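Uncharacterized protein YfeY (Escherichia coli, PDB 2QZB) is of unknown function but is made with a signal sequence and a lipoprotein signature, so it is probably a lipid-modified protein of the cell envelope. Local coordinates at residues G94-I97 with G98-F101; E23-A26 with S27-L30. All coordinates share one frame; numbering follows the deposited sequence.

Overall arrangement
Both contacts are tight beta turns in loops that lead into short helices, and in each the threonine closing the turn is buried while the two central residues are at least partly exposed. They lie on opposite sides of the chain's centre, with about 15 Å between their nearest atoms, against different strands of the same large antiparallel sheet. Interaction 1 leads into helix 101-104 and rests on strand 158-165; interaction 2 precedes helix 32-38 and meets strand 67-73. Their chemistry diverges: the type II turn of 94-101 needs a glycine and concentrates its bonds on one carbonyl, whereas the type I turn of 23-30, farther from the centre, adds hydroxyls and a water to its backbone bond.

Interaction 1: G94-I97 with G98-F101; sequences GVKI and GTPF
The carbonyl oxygen of Lys96 is gripped twice by Thr99, through its backbone and its side chain, at the closure of a type II beta turn running from Lys96 to Thr99. Thr99 N donates to Lys96 O over 2.9 Å in a fairly straight bond, 161° at the hydrogen. Thr99 OG1 donates to Lys96 O over the same 2.9 Å. Both donors approach from one face of the carbonyl plane, the amide well above it and the hydroxyl tilted 22° from it. The hydroxyl can reach back because OG1 stands beside Thr99's own backbone N, with chi1 at -65°.

Gly98 fills the third turn position with a positive phi, where a side chain would jam against Ile97 O. Lys96 lays the start of its chain across the threonine and sends its ammonium end away, as suits an exposed residue.

On the buried side, Val95 and Thr99 both touch Leu104 of helix 101-104 and Val159 of strand 158-165, a setting that suits a branched apolar valine and a threonine with a methyl besides its hydroxyl. Backbone bonds from Gly98 and Thr99 to Val159 tie the turn to that strand. Val95 and Thr99 cross nearly at right angles, Val95 CG1 lying 3.8 Å from Thr99 OG1.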
# COMPACT_ATOMS: atom_id res chain seq x y z
N GLY A 94 5.84 -11.38 4.89
CA GLY A 94 6.67 -11.03 6.06
C GLY A 94 7.14 -9.57 6.07
O GLY A 94 7.78 -9.10 7.01
N VAL A 95 6.85 -8.86 4.99
CA VAL A 95 7.25 -7.48 4.89
C VAL A 95 6.28 -6.60 5.73
O VAL A 95 5.07 -6.88 5.85
CB VAL A 95 7.37 -7.08 3.43
CG1 VAL A 95 7.65 -5.63 3.31
CG2 VAL A 95 8.51 -7.92 2.73
N LYS A 96 6.85 -5.56 6.35
CA LYS A 96 6.08 -4.61 7.15
C LYS A 96 6.63 -3.23 6.90
O LYS A 96 7.72 -3.08 6.33
CB LYS A 96 6.19 -4.93 8.64
CG LYS A 96 7.62 -4.88 9.16
CD LYS A 96 7.72 -5.39 10.60
CE LYS A 96 9.08 -6.08 10.92
NZ LYS A 96 9.19 -6.46 12.39
N ILE A 97 5.86 -2.24 7.31
CA ILE A 97 6.32 -0.85 7.32
C ILE A 97 7.62 -0.80 8.13
O ILE A 97 7.69 -1.36 9.21
CB ILE A 97 5.23 0.07 7.93
CG1 ILE A 97 3.91 -0.11 7.18
CG2 ILE A 97 5.65 1.53 7.93
CD1 ILE A 97 3.91 0.41 5.80
N GLY A 98 8.64 -0.15 7.57
CA GLY A 98 9.94 -0.20 8.16
C GLY A 98 10.91 -1.26 7.65
O GLY A 98 12.10 -1.15 7.94
N THR A 99 10.46 -2.27 6.90
CA THR A 99 11.39 -3.28 6.38
C THR A 99 12.45 -2.54 5.54
O THR A 99 12.10 -1.70 4.73
CB THR A 99 10.66 -4.34 5.54
OG1 THR A 99 9.79 -5.06 6.41
CG2 THR A 99 11.66 -5.38 4.87
N PRO A 100 13.76 -2.83 5.76
CA PRO A 100 14.81 -2.23 4.93
C PRO A 100 14.74 -2.71 3.47
O PRO A 100 14.47 -3.88 3.20
CB PRO A 100 16.11 -2.68 5.62
CG PRO A 100 15.67 -3.02 7.09
CD PRO A 100 14.31 -3.67 6.84
N PHE A 101 14.95 -1.81 2.53
CA PHE A 101 15.06 -2.21 1.12
C PHE A 101 16.02 -3.40 0.89
O PHE A 101 15.67 -4.37 0.19
CB PHE A 101 15.55 -0.99 0.32
CG PHE A 101 15.65 -1.22 -1.16
CD1 PHE A 101 14.53 -1.08 -1.98
CD2 PHE A 101 16.89 -1.50 -1.75
CE1 PHE A 101 14.61 -1.28 -3.37
CE2 PHE A 101 17.00 -1.69 -3.13
CZ PHE A 101 15.86 -1.59 -3.95

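Interaction 2: E23-A26 with S27-L30; sequences ELTA and STPL
Thr25 and Thr28 bond to each other in both directions across a type I beta turn that they begin and end. In the backbone closure, Thr28 N donates to Thr25 O over 3.1 Å, coming from high above the carbonyl plane, 69° out of it. Ala26 and Ser27, the two central residues, are small and suit a bend on the outside of the fold.

Side-chain hydroxyls supply the second set of bonds. Thr28 OG1 accepts the amide of Thr25, the N to OG1 distance being 2.9 Å and the angle at the hydrogen 160°. With chi1 at -50°, OG1 is anti to the carbonyl carbon of Thr28, which brings it across the turn to the Thr25 amide. Thr25 OG1 and Ser27 OG pair at 3.0 Å, linking the first and third turn positions, and either hydroxyl could be the donor.

Apolar contact lies on the inner side. Leu24 CD2 approaches Thr28 CG2 at 4.3 Å, and both side chains touch Ile79; Leu24 also reaches Met70 and Ile72 of strand 67-73. A backbone bond between Thr28 and Ile79 fastens the end of the turn.

A water bridges Glu23 O and Thr25 OG1, donating to Glu23 O over 2.9 Å and meeting Thr28 OG1 only weakly. Its shortest bond here, 2.7 Å, is to Thr25 OG1.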
# COMPACT_ATOMS: atom_id res chain seq x y z
N GLU A 23 -10.41 -9.13 5.82
CA GLU A 23 -11.60 -9.56 5.10
C GLU A 23 -12.00 -8.56 4.00
O GLU A 23 -13.02 -8.71 3.34
CB GLU A 23 -12.75 -9.83 6.08
CG GLU A 23 -12.34 -10.57 7.40
CD GLU A 23 -11.80 -12.02 7.20
OE1 GLU A 23 -12.44 -12.97 7.69
OE2 GLU A 23 -10.71 -12.21 6.58
N LEU A 24 -11.17 -7.54 3.80
CA LEU A 24 -11.34 -6.62 2.67
C LEU A 24 -10.77 -7.29 1.41
O LEU A 24 -9.60 -7.64 1.37
CB LEU A 24 -10.62 -5.32 2.95
CG LEU A 24 -11.04 -4.49 4.16
CD1 LEU A 24 -10.02 -3.41 4.43
CD2 LEU A 24 -12.42 -3.84 3.94
N THR A 25 -11.63 -7.52 0.42
CA THR A 25 -11.28 -8.30 -0.77
C THR A 25 -11.85 -7.62 -2.02
O THR A 25 -12.49 -6.55 -1.94
CB THR A 25 -11.75 -9.81 -0.71
OG1 THR A 25 -13.17 -9.91 -0.94
CG2 THR A 25 -11.41 -10.49 0.62
N ALA A 26 -11.58 -8.22 -3.17
CA ALA A 26 -12.11 -7.73 -4.44
C ALA A 26 -13.65 -7.79 -4.45
O ALA A 26 -14.29 -7.04 -5.18
CB ALA A 26 -11.54 -8.52 -5.61
N SER A 27 -14.24 -8.66 -3.65
CA SER A 27 -15.72 -8.71 -3.63
C SER A 27 -16.37 -7.77 -2.60
O SER A 27 -17.60 -7.62 -2.57
CB SER A 27 -16.25 -10.14 -3.50
OG SER A 27 -15.48 -10.91 -2.59
N THR A 28 -15.55 -7.12 -1.76
CA THR A 28 -16.05 -6.16 -0.80
C THR A 28 -16.58 -4.90 -1.47
O THR A 28 -15.86 -4.21 -2.16
CB THR A 28 -15.01 -5.83 0.28
OG1 THR A 28 -14.47 -7.05 0.82
CG2 THR A 28 -15.67 -5.03 1.40
N PRO A 29 -17.88 -4.60 -1.29
CA PRO A 29 -18.44 -3.37 -1.83
C PRO A 29 -17.72 -2.14 -1.28
O PRO A 29 -17.29 -2.16 -0.12
CB PRO A 29 -19.87 -3.35 -1.26
CG PRO A 29 -20.18 -4.73 -0.90
CD PRO A 29 -18.89 -5.43 -0.61
N LEU A 30 -17.61 -1.09 -2.08
CA LEU A 30 -17.02 0.12 -1.60
C LEU A 30 -18.06 0.96 -0.87
O LEU A 30 -18.55 1.96 -1.37
CB LEU A 30 -16.33 0.88 -2.72
CG LEU A 30 -15.44 2.02 -2.22
CD1 LEU A 30 -14.09 1.47 -1.78
CD2 LEU A 30 -15.30 3.06 -3.28
O HOH W 1 -14.42 -10.30 1.38